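Local atomic coordinates of glutathione S-transferase family protein (Populus trichocarpa, PDB entry 5F06), a protein that binds glutathione and, as a Phi-class glutathione transferase, probably conjugates it to electrophilic compounds in cytoplasmic detoxification. Residues 23-28 and 71-76; 45-48 and 54-57; 84-89 and 94-99; 142-147 and 189-194; 154-159 and 196-201. All coordinates share one frame; numbering follows the deposited sequence.

In the fold
From the N terminus, contact 1 closes a long loop through the thioredoxin-like domain, bringing the chain just after helix 11-22 back to helix 66-76. Contact 2 lies wholly within that loop and joins the turn after helix 42-45 to strand 55-58. Contact 3 follows in series, folding the linker 84-89 against the start of helix 90-120; it touches contact 1 where Ile85 meets Ala74, and so marks the passage between the two domains. Contacts 4 and 5 cross in the helical domain, their segments alternating along the chain. Both use helix 189-198, which they tie to helix 130-153 and to the loop after it, and contact 5 also touches contact 3.

Contact 1: 23-28 and 71-76; sequences KNLDFE and SYIAEK
Lys23 and Ala74 mark the closest backbone approach, their CA atoms 7.4 Å apart, where the exit from helix 11-22 passes beside helix 66-76. Asn24, with positive phi (56°), ends the first helix in a Schellman motif, and the chain then runs on as a loop past Leu25 to strand 28-31. Across this gap the side chains do the joining. Ile73 presents its CG2 branch to both neighbours: Lys23 CG lies 4.1 Å from Ile73 CG2, and Leu25 CD1 meets the same methyl. That second approach is modelled unusually short, but Ile73 has two conformers, so its tightness is doubtful. Each of the two loop side chains slides past Ile73 in the opposite direction. Lys23 folds at chi2 (-61°) and chi3 (-67°), which lays its aliphatic part by the isoleucine and carries the ammonium past the helix. There NZ finds a nest of oxygens: it bonds the carbonyls of Phe77, Thr80 and Tyr82, just beyond the helix, and donates to a water at 2.8 Å from NZ. This water in turn donates to Ala74 O over 2.9 Å, bridging a direct NZ to Ala74 O separation of 4.2 Å. A buried lysine is thus paid for by carbonyl groups. Leu20 of helix 11-22 also packs on both Leu25 and Ile73. The whole seats the loop that leaves helix 11-22 against helix 66-76, in the thioredoxin-like N-terminal domain of glutathione transferases.

Contact 2: 45-48 and 54-57; sequences LAKN and PALE
Lys47 reaches over Ala55 to Glu57, linking the turn after helix 42-45 to strand 55-58 of the thioredoxin-like glutathione-binding domain. Toward this strand the long side chain acts mainly through its methylenes. At its root, Lys47 CB sits 4.0 Å from Ala55 CB, the two residues also having the nearest CA atoms, 6.4 Å apart. The next carbons run outward in an extended chain; CG stands farther off and CD returns to 4.3 Å from Ala55 CB, a loose approach. Lys47 CE then comes against the carboxylate of Glu57, which crosses the lysine chain at about a right angle. Only at the last torsion does the chain bend (chi4 75°), turning the ammonium aside so that the CE methylene, rather than NZ, is the group nearest the glutamate. The opposite charges probably still attract, but they stand too far apart for a salt bridge. Tyr5 of the neighbouring strand 2-6 accounts for both ends: its ring receives Lys47 in a cation-pi contact, while its hydroxyl bonds Glu57 OE1. Just before the strand, Pro54 follows a cis peptide bond, the familiar cis-proline of this fold, and touches the bound glutathione. At the tip of the lysine, Glu57 OE2 stands 3.4 Å from Lys47 CE but 4.3 Å from Lys47 NZ.

Contact 3: 84-89 and 94-99; sequences LIRHEN and ASVKVW
Arg86, whose CG packs on Val96, has its guanidinium held by several partners: NE forms a salt bridge with Glu92 in the first turn of helix 90-120, NH1 bonds the carbonyl of Asp83, and the ring of Phe161 adds a cation-pi contact. These partners fix the charged end, while the neck of the side chain makes the contact proper. Arg86 CG lies 3.7 Å from Val96 CG2, the two side chains crossing at about a right angle. The arginine gets there by coiling back on itself, bent at both chi2 (-50°) and chi3 (-68°), so that a hydrophobic methylene faces the helix and the guanidinium returns toward the linker. Val96 uses its other branch too: CG1 is 4.2 Å from Leu84 O, so one valine spans two residues of the incoming chain. Beyond this contact the backbone turns sharply. Arg86 has positive phi (67°) and opens a type I turn that ends at Asn89, whose side chain, through OD1, N-caps helix 90-120 at Glu92 N. Farther along, Lys97 reaches Ser71 of the second subunit, placing the helix at the dimer interface. The division of labour is instructive: the side-chain crossing of Arg86 and Val96 is apolar, yet its charged member is steered by bonds made close by, so a buried valine can be covered by an arginine without bringing its charge into the apolar packing.

Contact 4: 142-147 and 189-194; sequences KVLDIY and PHVKAW
Val191 is central to this helix crossing, its two methyls meeting different parts of helix 130-153 in the all-helical C-terminal domain of the glutathione transferase fold. The short axes of 142-147 and 189-194 run almost perpendicular (84°) and approach to 9.5 Å. With chi1 near 175°, Val191 sends CG1 to Leu144 CD2, 3.9 Å away, and leaves CG2 for the backbone side of the partner helix. There CG2 lies 3.8 Å from Leu144 O and 4.1 Å from Tyr147 CB. One turn on, the aromatic rings of Tyr147 and Trp194 approach more loosely.

A second shell positions these groups. Glu148 bonds Val191 N and His190 ND1 with its two carboxylate oxygens, tying the start of helix 189-198 to helix 130-153. Tyr147 OH is held by His169 NE2, its ring lying nearly parallel to that of Tyr107, and Trp194 NE1 is held by Asp166 OD1. Both buried side chains thus have partners for their polar atoms. Beside them the two rings meet obliquely, Tyr147 CE2 4.5 Å from Trp194 CH2.

Contact 5: 154-159 and 196-201; sequences TKYLAG and EDISSR
Asp197, near the end of helix 189-198 in the helical C-terminal domain, gathers the polar links to Tyr156 and its loop. Tyr156 OH lies 2.7 Å from Asp197 OD2 in what is at most a weak hydrogen bond, since the one hydroxyl proton could go instead to a water; ring and carboxylate planes are 57° apart. One water is shared by three groups: it donates to Asp197 OD1 over 2.7 Å, accepts from Arg201 NH1, and bonds Tyr156 OH. A second water donates to both Lys155 O and Asp197 OD2, at 2.9 Å each. With CG anti to the backbone N (chi1 -178°), the carboxylate extends toward the tyrosine hydroxyl, and the charge of Arg201, through the shared water, would probably stabilise its negative form. Arg201 also salt-bridges Glu22, tying this corner to the N-terminal domain. Within the loop, Thr154 OG1 donates to Tyr156 O, and Tyr156 N bonds Gly159 O. A phenylalanine here would keep the ring, but Asp197 OD2 and the shared water would probably be left without the hydroxyl that joins them. The apolar remainder is the ring edge, where Ile198 CG2 rests 3.9 Å from Tyr156 CE1, close to the ring plane.

Contact 1: 23-28 and 71-76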
# COMPACT_ATOMS: atom_id res chain seq x y z
N LYS A 23 2.78 -5.65 20.53
CA LYS A 23 4.21 -5.66 20.79
C LYS A 23 4.53 -5.36 22.26
O LYS A 23 5.69 -5.32 22.66
CB LYS A 23 4.92 -4.64 19.89
CG LYS A 23 4.75 -4.91 18.39
CD LYS A 23 5.32 -6.26 17.96
CE LYS A 23 6.84 -6.30 18.09
NZ LYS A 23 7.39 -7.65 17.78
N ASN A 24 3.48 -5.18 23.07
CA ASN A 24 3.64 -4.87 24.50
C ASN A 24 4.49 -3.63 24.74
O ASN A 24 5.31 -3.61 25.66
CB ASN A 24 4.27 -6.05 25.24
CG ASN A 24 3.41 -7.30 25.19
OD1 ASN A 24 2.20 -7.24 25.03
ND2 ASN A 24 4.05 -8.46 25.35
N LEU A 25 4.28 -2.59 23.94
CA LEU A 25 5.12 -1.39 24.02
C LEU A 25 4.49 -0.27 24.85
O LEU A 25 3.27 -0.07 24.84
CB LEU A 25 5.41 -0.86 22.61
CG LEU A 25 6.30 -1.75 21.74
CD1 LEU A 25 6.35 -1.22 20.33
CD2 LEU A 25 7.71 -1.84 22.32
N ASP A 26 5.35 0.46 25.56
CA ASP A 26 4.96 1.72 26.18
C ASP A 26 4.85 2.75 25.07
O ASP A 26 5.57 2.67 24.07
CB ASP A 26 6.00 2.20 27.21
CG ASP A 26 6.11 1.29 28.42
OD1 ASP A 26 5.23 0.43 28.63
OD2 ASP A 26 7.09 1.45 29.17
N PHE A 27 3.96 3.72 25.25
CA PHE A 27 3.81 4.80 24.28
C PHE A 27 2.95 5.90 24.87
O PHE A 27 2.30 5.70 25.89
CB PHE A 27 3.18 4.29 22.98
CG PHE A 27 1.76 3.82 23.14
CD1 PHE A 27 1.48 2.51 23.49
CD2 PHE A 27 0.70 4.70 22.94
CE1 PHE A 27 0.18 2.08 23.65
CE2 PHE A 27 -0.60 4.28 23.09
CZ PHE A 27 -0.87 2.97 23.44
N GLU A 28 2.95 7.06 24.22
CA GLU A 28 2.06 8.15 24.59
C GLU A 28 1.17 8.51 23.41
O GLU A 28 1.67 8.81 22.33
CB GLU A 28 2.85 9.38 25.03
CG GLU A 28 1.94 10.54 25.40
CD GLU A 28 2.69 11.78 25.85
OE1 GLU A 28 3.93 11.74 25.90
OE2 GLU A 28 2.01 12.79 26.15
N SER A 71 4.79 -1.04 10.45
CA SER A 71 5.90 -1.79 9.88
C SER A 71 7.21 -1.45 10.60
O SER A 71 8.01 -2.33 10.92
CB SER A 71 6.03 -1.49 8.38
OG SER A 71 7.05 -2.26 7.77
N TYR A 72 7.41 -0.16 10.86
CA TYR A 72 8.57 0.29 11.62
C TYR A 72 8.61 -0.35 13.01
O TYR A 72 9.62 -0.94 13.40
CB TYR A 72 8.54 1.82 11.76
CG TYR A 72 9.64 2.35 12.62
CD1 TYR A 72 10.97 2.25 12.21
CD2 TYR A 72 9.37 2.95 13.84
CE1 TYR A 72 11.99 2.74 12.99
CE2 TYR A 72 10.40 3.44 14.63
CZ TYR A 72 11.70 3.33 14.20
OH TYR A 72 12.73 3.82 14.97
N ILE A 73 7.51 -0.23 13.73
CA ILE A 73 7.40 -0.79 15.08
C ILE A 73 7.61 -2.30 15.06
O ILE A 73 8.36 -2.84 15.88
CB ILE A 73 6.02 -0.45 15.69
CG1 ILE A 73 5.93 1.06 15.95
CG2 ILE A 73 5.79 -1.22 16.98
CD1 ILE A 73 4.53 1.54 16.29
N ALA A 74 6.97 -2.98 14.13
CA ALA A 74 7.06 -4.43 14.03
C ALA A 74 8.50 -4.89 13.74
O ALA A 74 8.95 -5.90 14.27
CB ALA A 74 6.12 -4.95 12.95
N GLU A 75 9.21 -4.14 12.91
CA GLU A 75 10.58 -4.48 12.56
C GLU A 75 11.55 -4.14 13.69
O GLU A 75 12.44 -4.93 14.01
CB GLU A 75 10.99 -3.76 11.27
CG GLU A 75 12.46 -3.88 10.90
CD GLU A 75 12.89 -5.31 10.67
OE1 GLU A 75 14.03 -5.66 11.04
OE2 GLU A 75 12.09 -6.10 10.12
N LYS A 76 11.38 -2.97 14.30
CA LYS A 76 12.33 -2.49 15.28
C LYS A 76 12.31 -3.32 16.56
O LYS A 76 13.36 -3.57 17.16
CB LYS A 76 12.05 -1.02 15.62
CG LYS A 76 12.94 -0.48 16.73
CD LYS A 76 12.91 1.03 16.81
CE LYS A 76 13.75 1.54 17.96
NZ LYS A 76 14.03 3.00 17.81
O HOH W 1 7.05 -7.90 15.04

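Contact 2: 45-48 and 54-57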
# COMPACT_ATOMS: atom_id res chain seq x y z
N LEU A 45 1.14 19.79 10.07
CA LEU A 45 1.55 19.61 8.68
C LEU A 45 3.06 19.35 8.58
O LEU A 45 3.52 18.72 7.64
CB LEU A 45 1.17 20.82 7.84
CG LEU A 45 -0.31 20.97 7.48
CD1 LEU A 45 -0.54 22.29 6.77
CD2 LEU A 45 -0.79 19.80 6.60
N ALA A 46 3.81 19.85 9.56
CA ALA A 46 5.25 19.61 9.62
C ALA A 46 5.55 18.16 10.01
O ALA A 46 6.64 17.65 9.74
CB ALA A 46 5.92 20.57 10.60
N LYS A 47 4.59 17.50 10.65
CA LYS A 47 4.73 16.09 10.97
C LYS A 47 4.28 15.24 9.78
O LYS A 47 4.96 14.29 9.39
CB LYS A 47 3.91 15.71 12.21
CG LYS A 47 4.26 16.48 13.47
CD LYS A 47 3.57 15.86 14.68
CE LYS A 47 4.04 16.48 15.98
NZ LYS A 47 3.47 17.82 16.23
N ASN A 48 3.13 15.60 9.22
CA ASN A 48 2.60 14.96 8.02
C ASN A 48 2.11 16.01 7.04
O ASN A 48 1.07 16.63 7.26
CB ASN A 48 1.46 14.00 8.37
CG ASN A 48 0.91 13.29 7.15
OD1 ASN A 48 1.37 13.49 6.03
ND2 ASN A 48 -0.09 12.44 7.36
N PRO A 54 -2.53 9.16 11.57
CA PRO A 54 -1.63 9.55 12.65
C PRO A 54 -0.24 9.97 12.19
O PRO A 54 0.11 9.81 11.03
CB PRO A 54 -1.55 8.28 13.48
CG PRO A 54 -1.55 7.21 12.45
CD PRO A 54 -2.47 7.71 11.34
N ALA A 55 0.52 10.51 13.13
CA ALA A 55 1.95 10.69 12.98
C ALA A 55 2.64 10.10 14.20
O ALA A 55 2.02 9.94 15.25
CB ALA A 55 2.30 12.15 12.81
N LEU A 56 3.92 9.78 14.04
CA LEU A 56 4.73 9.26 15.14
C LEU A 56 6.00 10.09 15.30
O LEU A 56 6.72 10.32 14.33
CB LEU A 56 5.11 7.80 14.89
CG LEU A 56 5.90 7.11 16.01
CD1 LEU A 56 4.98 6.70 17.14
CD2 LEU A 56 6.65 5.91 15.49
N GLU A 57 6.26 10.55 16.52
CA GLU A 57 7.55 11.13 16.87
C GLU A 57 8.27 10.17 17.82
O GLU A 57 7.75 9.82 18.88
CB GLU A 57 7.40 12.51 17.53
CG GLU A 57 7.14 13.65 16.55
CD GLU A 57 7.10 15.01 17.23
OE1 GLU A 57 6.83 15.06 18.45
OE2 GLU A 57 7.36 16.04 16.54

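Contact 3: 84-89 and 94-99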
# COMPACT_ATOMS: atom_id res chain seq x y z
N LEU A 84 4.85 -10.33 14.66
CA LEU A 84 3.92 -9.84 13.65
C LEU A 84 4.41 -9.99 12.21
O LEU A 84 3.59 -10.17 11.30
CB LEU A 84 3.59 -8.36 13.90
CG LEU A 84 2.63 -8.03 15.04
CD1 LEU A 84 2.58 -6.53 15.28
CD2 LEU A 84 1.23 -8.56 14.74
N ILE A 85 5.72 -9.90 11.98
CA ILE A 85 6.25 -9.97 10.62
C ILE A 85 7.18 -11.17 10.40
O ILE A 85 7.81 -11.29 9.35
CB ILE A 85 6.99 -8.67 10.24
CG1 ILE A 85 8.17 -8.39 11.18
CG2 ILE A 85 6.01 -7.50 10.23
CD1 ILE A 85 9.08 -7.28 10.71
N ARG A 86 7.23 -12.06 11.39
CA ARG A 86 7.84 -13.39 11.24
C ARG A 86 9.36 -13.31 11.02
O ARG A 86 9.88 -13.74 9.99
CB ARG A 86 7.16 -14.15 10.09
CG ARG A 86 5.64 -14.00 10.06
CD ARG A 86 4.99 -14.29 11.41
NE ARG A 86 5.09 -15.69 11.80
CZ ARG A 86 4.66 -16.17 12.96
NH1 ARG A 86 4.09 -15.37 13.85
NH2 ARG A 86 4.78 -17.46 13.22
N HIS A 87 10.06 -12.80 12.02
CA HIS A 87 11.48 -12.48 11.90
C HIS A 87 12.43 -13.69 11.92
O HIS A 87 13.64 -13.52 11.80
CB HIS A 87 11.89 -11.53 13.03
CG HIS A 87 11.87 -12.14 14.39
ND1 HIS A 87 10.72 -12.25 15.14
CD2 HIS A 87 12.85 -12.69 15.14
CE1 HIS A 87 10.99 -12.83 16.29
NE2 HIS A 87 12.28 -13.11 16.32
N GLU A 88 11.89 -14.90 12.08
CA GLU A 88 12.74 -16.10 12.11
C GLU A 88 12.26 -17.17 11.13
O GLU A 88 12.66 -18.33 11.22
CB GLU A 88 12.82 -16.67 13.53
CG GLU A 88 11.49 -16.75 14.27
CD GLU A 88 11.66 -17.18 15.73
OE1 GLU A 88 12.81 -17.24 16.21
OE2 GLU A 88 10.64 -17.46 16.39
N ASN A 89 11.43 -16.76 10.18
CA ASN A 89 11.00 -17.64 9.10
C ASN A 89 10.84 -16.84 7.82
O ASN A 89 9.91 -16.04 7.69
CB ASN A 89 9.70 -18.34 9.46
CG ASN A 89 9.35 -19.45 8.49
OD1 ASN A 89 9.17 -19.22 7.29
ND2 ASN A 89 9.24 -20.67 9.00
N ALA A 94 7.70 -13.51 3.94
CA ALA A 94 7.39 -13.15 2.56
C ALA A 94 5.88 -13.14 2.33
O ALA A 94 5.35 -12.22 1.71
CB ALA A 94 8.06 -14.12 1.60
N SER A 95 5.20 -14.16 2.85
CA SER A 95 3.76 -14.26 2.72
C SER A 95 3.05 -13.08 3.40
O SER A 95 2.05 -12.57 2.90
CB SER A 95 3.26 -15.57 3.32
OG SER A 95 1.88 -15.75 3.07
N VAL A 96 3.59 -12.64 4.53
CA VAL A 96 3.03 -11.48 5.22
C VAL A 96 3.12 -10.27 4.29
O VAL A 96 2.16 -9.51 4.18
CB VAL A 96 3.76 -11.20 6.55
CG1 VAL A 96 3.34 -9.84 7.14
CG2 VAL A 96 3.47 -12.31 7.55
N LYS A 97 4.25 -10.10 3.61
CA LYS A 97 4.42 -8.98 2.69
C LYS A 97 3.38 -9.02 1.57
O LYS A 97 2.86 -7.98 1.16
CB LYS A 97 5.83 -8.98 2.08
CG LYS A 97 6.93 -8.64 3.06
CD LYS A 97 8.29 -8.54 2.38
CE LYS A 97 9.36 -8.06 3.35
NZ LYS A 97 8.99 -6.75 3.98
N VAL A 98 3.07 -10.22 1.09
CA VAL A 98 2.07 -10.38 0.04
C VAL A 98 0.72 -9.86 0.52
O VAL A 98 0.09 -9.03 -0.14
CB VAL A 98 1.94 -11.85 -0.40
CG1 VAL A 98 0.76 -12.04 -1.34
CG2 VAL A 98 3.23 -12.31 -1.08
N TRP A 99 0.29 -10.32 1.69
CA TRP A 99 -1.07 -10.05 2.13
C TRP A 99 -1.23 -8.69 2.80
O TRP A 99 -2.35 -8.19 2.87
CB TRP A 99 -1.55 -11.19 3.03
CG TRP A 99 -1.77 -12.42 2.21
CD1 TRP A 99 -0.88 -13.42 1.98
CD2 TRP A 99 -2.94 -12.74 1.45
NE1 TRP A 99 -1.42 -14.36 1.13
CE2 TRP A 99 -2.69 -13.96 0.80
CE3 TRP A 99 -4.18 -12.12 1.26
CZ2 TRP A 99 -3.63 -14.58 -0.02
CZ3 TRP A 99 -5.11 -12.73 0.44
CH2 TRP A 99 -4.83 -13.94 -0.19

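Contact 4: 142-147 and 189-194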
# COMPACT_ATOMS: atom_id res chain seq x y z
N LYS A 142 -16.13 -9.31 -3.68
CA LYS A 142 -15.28 -10.06 -4.60
C LYS A 142 -13.88 -10.27 -4.00
O LYS A 142 -13.28 -11.33 -4.19
CB LYS A 142 -15.19 -9.34 -5.95
CG LYS A 142 -16.33 -9.72 -6.88
CD LYS A 142 -16.51 -8.73 -8.01
CE LYS A 142 -17.56 -9.21 -8.99
NZ LYS A 142 -18.15 -8.10 -9.78
N VAL A 143 -13.38 -9.28 -3.28
CA VAL A 143 -12.15 -9.47 -2.53
C VAL A 143 -12.38 -10.55 -1.48
O VAL A 143 -11.54 -11.44 -1.30
CB VAL A 143 -11.68 -8.17 -1.85
CG1 VAL A 143 -10.46 -8.42 -0.98
CG2 VAL A 143 -11.37 -7.11 -2.89
N LEU A 144 -13.52 -10.48 -0.79
CA LEU A 144 -13.79 -11.41 0.30
C LEU A 144 -14.06 -12.82 -0.21
O LEU A 144 -13.94 -13.78 0.56
CB LEU A 144 -14.98 -10.92 1.13
CG LEU A 144 -14.70 -9.74 2.07
CD1 LEU A 144 -15.98 -9.34 2.80
CD2 LEU A 144 -13.58 -10.05 3.08
N ASP A 145 -14.43 -12.96 -1.48
CA ASP A 145 -14.58 -14.29 -2.07
C ASP A 145 -13.22 -14.99 -2.12
O ASP A 145 -13.12 -16.19 -1.91
CB ASP A 145 -15.18 -14.21 -3.47
CG ASP A 145 -16.65 -13.85 -3.47
OD1 ASP A 145 -17.32 -13.99 -2.42
OD2 ASP A 145 -17.16 -13.44 -4.53
N ILE A 146 -12.18 -14.22 -2.42
CA ILE A 146 -10.82 -14.76 -2.44
C ILE A 146 -10.36 -15.06 -1.01
O ILE A 146 -9.71 -16.08 -0.76
CB ILE A 146 -9.83 -13.78 -3.11
CG1 ILE A 146 -10.27 -13.46 -4.54
CG2 ILE A 146 -8.41 -14.34 -3.09
CD1 ILE A 146 -10.28 -14.66 -5.48
N TYR A 147 -10.70 -14.17 -0.07
CA TYR A 147 -10.37 -14.38 1.34
C TYR A 147 -11.01 -15.66 1.87
O TYR A 147 -10.39 -16.42 2.62
CB TYR A 147 -10.83 -13.19 2.19
CG TYR A 147 -9.91 -11.98 2.16
CD1 TYR A 147 -9.10 -11.72 1.05
CD2 TYR A 147 -9.85 -11.10 3.23
CE1 TYR A 147 -8.27 -10.62 1.02
CE2 TYR A 147 -9.02 -10.00 3.20
CZ TYR A 147 -8.23 -9.76 2.10
OH TYR A 147 -7.40 -8.66 2.08
N PRO A 189 -18.63 -17.92 5.71
CA PRO A 189 -18.36 -18.53 7.02
C PRO A 189 -16.90 -18.44 7.48
O PRO A 189 -16.68 -18.15 8.66
CB PRO A 189 -18.76 -20.00 6.81
CG PRO A 189 -18.83 -20.20 5.34
CD PRO A 189 -19.23 -18.88 4.77
N HIS A 190 -15.94 -18.68 6.60
CA HIS A 190 -14.54 -18.65 7.01
C HIS A 190 -14.08 -17.22 7.30
O HIS A 190 -13.32 -17.00 8.24
CB HIS A 190 -13.65 -19.28 5.94
CG HIS A 190 -13.82 -20.77 5.82
ND1 HIS A 190 -14.74 -21.34 4.96
CD2 HIS A 190 -13.21 -21.79 6.45
CE1 HIS A 190 -14.68 -22.66 5.07
NE2 HIS A 190 -13.76 -22.96 5.97
N VAL A 191 -14.55 -16.26 6.50
CA VAL A 191 -14.26 -14.85 6.76
C VAL A 191 -14.87 -14.42 8.09
O VAL A 191 -14.23 -13.71 8.87
CB VAL A 191 -14.81 -13.96 5.62
CG1 VAL A 191 -14.62 -12.47 5.94
CG2 VAL A 191 -14.12 -14.29 4.31
N LYS A 192 -16.10 -14.84 8.36
CA LYS A 192 -16.79 -14.49 9.60
C LYS A 192 -16.03 -15.00 10.82
O LYS A 192 -15.82 -14.27 11.79
CB LYS A 192 -18.22 -15.04 9.60
CG LYS A 192 -19.01 -14.77 10.87
CD LYS A 192 -20.45 -15.24 10.72
CE LYS A 192 -21.29 -14.93 11.95
NZ LYS A 192 -20.91 -15.77 13.12
N ALA A 193 -15.64 -16.27 10.78
CA ALA A 193 -14.93 -16.88 11.89
C ALA A 193 -13.56 -16.22 12.09
O ALA A 193 -13.13 -15.98 13.22
CB ALA A 193 -14.78 -18.37 11.67
N TRP A 194 -12.89 -15.94 10.98
CA TRP A 194 -11.60 -15.23 11.00
C TRP A 194 -11.75 -13.86 11.67
O TRP A 194 -10.97 -13.50 12.54
CB TRP A 194 -11.08 -15.08 9.57
CG TRP A 194 -9.97 -14.09 9.36
CD1 TRP A 194 -8.65 -14.24 9.68
CD2 TRP A 194 -10.08 -12.81 8.73
NE1 TRP A 194 -7.94 -13.12 9.31
CE2 TRP A 194 -8.79 -12.23 8.72
CE3 TRP A 194 -11.15 -12.09 8.18
CZ2 TRP A 194 -8.55 -10.97 8.18
CZ3 TRP A 194 -10.90 -10.84 7.65
CH2 TRP A 194 -9.61 -10.29 7.65

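Contact 5: 154-159 and 196-201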
# COMPACT_ATOMS: atom_id res chain seq x y z
N THR A 154 -5.88 -21.85 5.31
CA THR A 154 -5.05 -21.45 6.44
C THR A 154 -5.87 -20.66 7.45
O THR A 154 -6.88 -20.05 7.10
CB THR A 154 -3.84 -20.59 5.98
OG1 THR A 154 -4.30 -19.44 5.25
CG2 THR A 154 -2.91 -21.41 5.09
N LYS A 155 -5.44 -20.67 8.71
CA LYS A 155 -6.19 -20.01 9.78
C LYS A 155 -6.30 -18.51 9.56
O LYS A 155 -7.34 -17.91 9.86
CB LYS A 155 -5.52 -20.28 11.14
CG LYS A 155 -5.79 -21.66 11.71
CD LYS A 155 -5.38 -21.75 13.18
CE LYS A 155 -6.19 -20.81 14.07
NZ LYS A 155 -7.66 -20.93 13.84
N TYR A 156 -5.23 -17.91 9.04
CA TYR A 156 -5.16 -16.47 8.84
C TYR A 156 -4.73 -16.22 7.39
O TYR A 156 -4.53 -17.16 6.63
CB TYR A 156 -4.19 -15.84 9.85
CG TYR A 156 -4.58 -16.16 11.28
CD1 TYR A 156 -5.50 -15.37 11.96
CD2 TYR A 156 -4.04 -17.25 11.95
CE1 TYR A 156 -5.88 -15.67 13.27
CE2 TYR A 156 -4.41 -17.56 13.25
CZ TYR A 156 -5.32 -16.76 13.91
OH TYR A 156 -5.70 -17.06 15.20
N LEU A 157 -4.62 -14.95 6.99
CA LEU A 157 -4.41 -14.63 5.58
C LEU A 157 -3.05 -15.07 5.05
O LEU A 157 -2.96 -15.55 3.92
CB LEU A 157 -4.59 -13.13 5.35
CG LEU A 157 -6.02 -12.57 5.45
CD1 LEU A 157 -5.98 -11.06 5.37
CD2 LEU A 157 -6.94 -13.14 4.37
N ALA A 158 -1.99 -14.91 5.84
CA ALA A 158 -0.64 -15.19 5.35
C ALA A 158 -0.19 -16.62 5.66
O ALA A 158 0.88 -17.04 5.21
CB ALA A 158 0.35 -14.20 5.95
N GLY A 159 -0.99 -17.34 6.43
CA GLY A 159 -0.63 -18.68 6.88
C GLY A 159 -1.37 -19.05 8.15
O GLY A 159 -2.34 -18.38 8.52
N GLU A 196 -14.14 -12.85 13.76
CA GLU A 196 -14.49 -13.04 15.16
C GLU A 196 -13.26 -13.43 15.97
O GLU A 196 -13.14 -13.08 17.15
CB GLU A 196 -15.59 -14.11 15.28
CG GLU A 196 -16.94 -13.62 14.75
CD GLU A 196 -17.94 -14.73 14.49
OE1 GLU A 196 -17.56 -15.92 14.50
OE2 GLU A 196 -19.12 -14.39 14.26
N ASP A 197 -12.33 -14.12 15.32
CA ASP A 197 -11.06 -14.50 15.92
C ASP A 197 -10.18 -13.27 16.16
O ASP A 197 -9.86 -12.94 17.30
CB ASP A 197 -10.33 -15.51 15.02
CG ASP A 197 -9.00 -15.99 15.59
OD1 ASP A 197 -8.54 -15.44 16.62
OD2 ASP A 197 -8.41 -16.92 15.00
N ILE A 198 -9.77 -12.59 15.09
CA ILE A 198 -8.80 -11.51 15.23
C ILE A 198 -9.37 -10.32 16.00
O ILE A 198 -8.65 -9.64 16.72
CB ILE A 198 -8.26 -11.04 13.85
CG1 ILE A 198 -9.36 -10.41 12.99
CG2 ILE A 198 -7.60 -12.22 13.12
CD1 ILE A 198 -8.87 -9.80 11.68
N SER A 199 -10.68 -10.09 15.88
CA SER A 199 -11.31 -8.96 16.58
C SER A 199 -11.49 -9.22 18.08
O SER A 199 -11.84 -8.29 18.83
CB SER A 199 -12.66 -8.63 15.93
OG SER A 199 -13.61 -9.66 16.11
N SER A 200 -11.25 -10.45 18.53
CA SER A 200 -11.37 -10.79 19.94
C SER A 200 -10.01 -10.92 20.63
O SER A 200 -9.93 -11.26 21.80
CB SER A 200 -12.17 -12.09 20.13
OG SER A 200 -11.48 -13.20 19.59
N ARG A 201 -8.93 -10.66 19.89
CA ARG A 201 -7.60 -10.67 20.49
C ARG A 201 -7.50 -9.57 21.54
O ARG A 201 -8.05 -8.48 21.34
CB ARG A 201 -6.52 -10.48 19.42
CG ARG A 201 -6.44 -11.62 18.41
CD ARG A 201 -5.38 -11.34 17.36
NE ARG A 201 -4.03 -11.25 17.92
CZ ARG A 201 -3.20 -12.28 18.09
NH1 ARG A 201 -3.56 -13.51 17.75
NH2 ARG A 201 -2.00 -12.07 18.61
O HOH W 2 -8.94 -17.36 12.17
O HOH W 3 -5.90 -14.95 17.12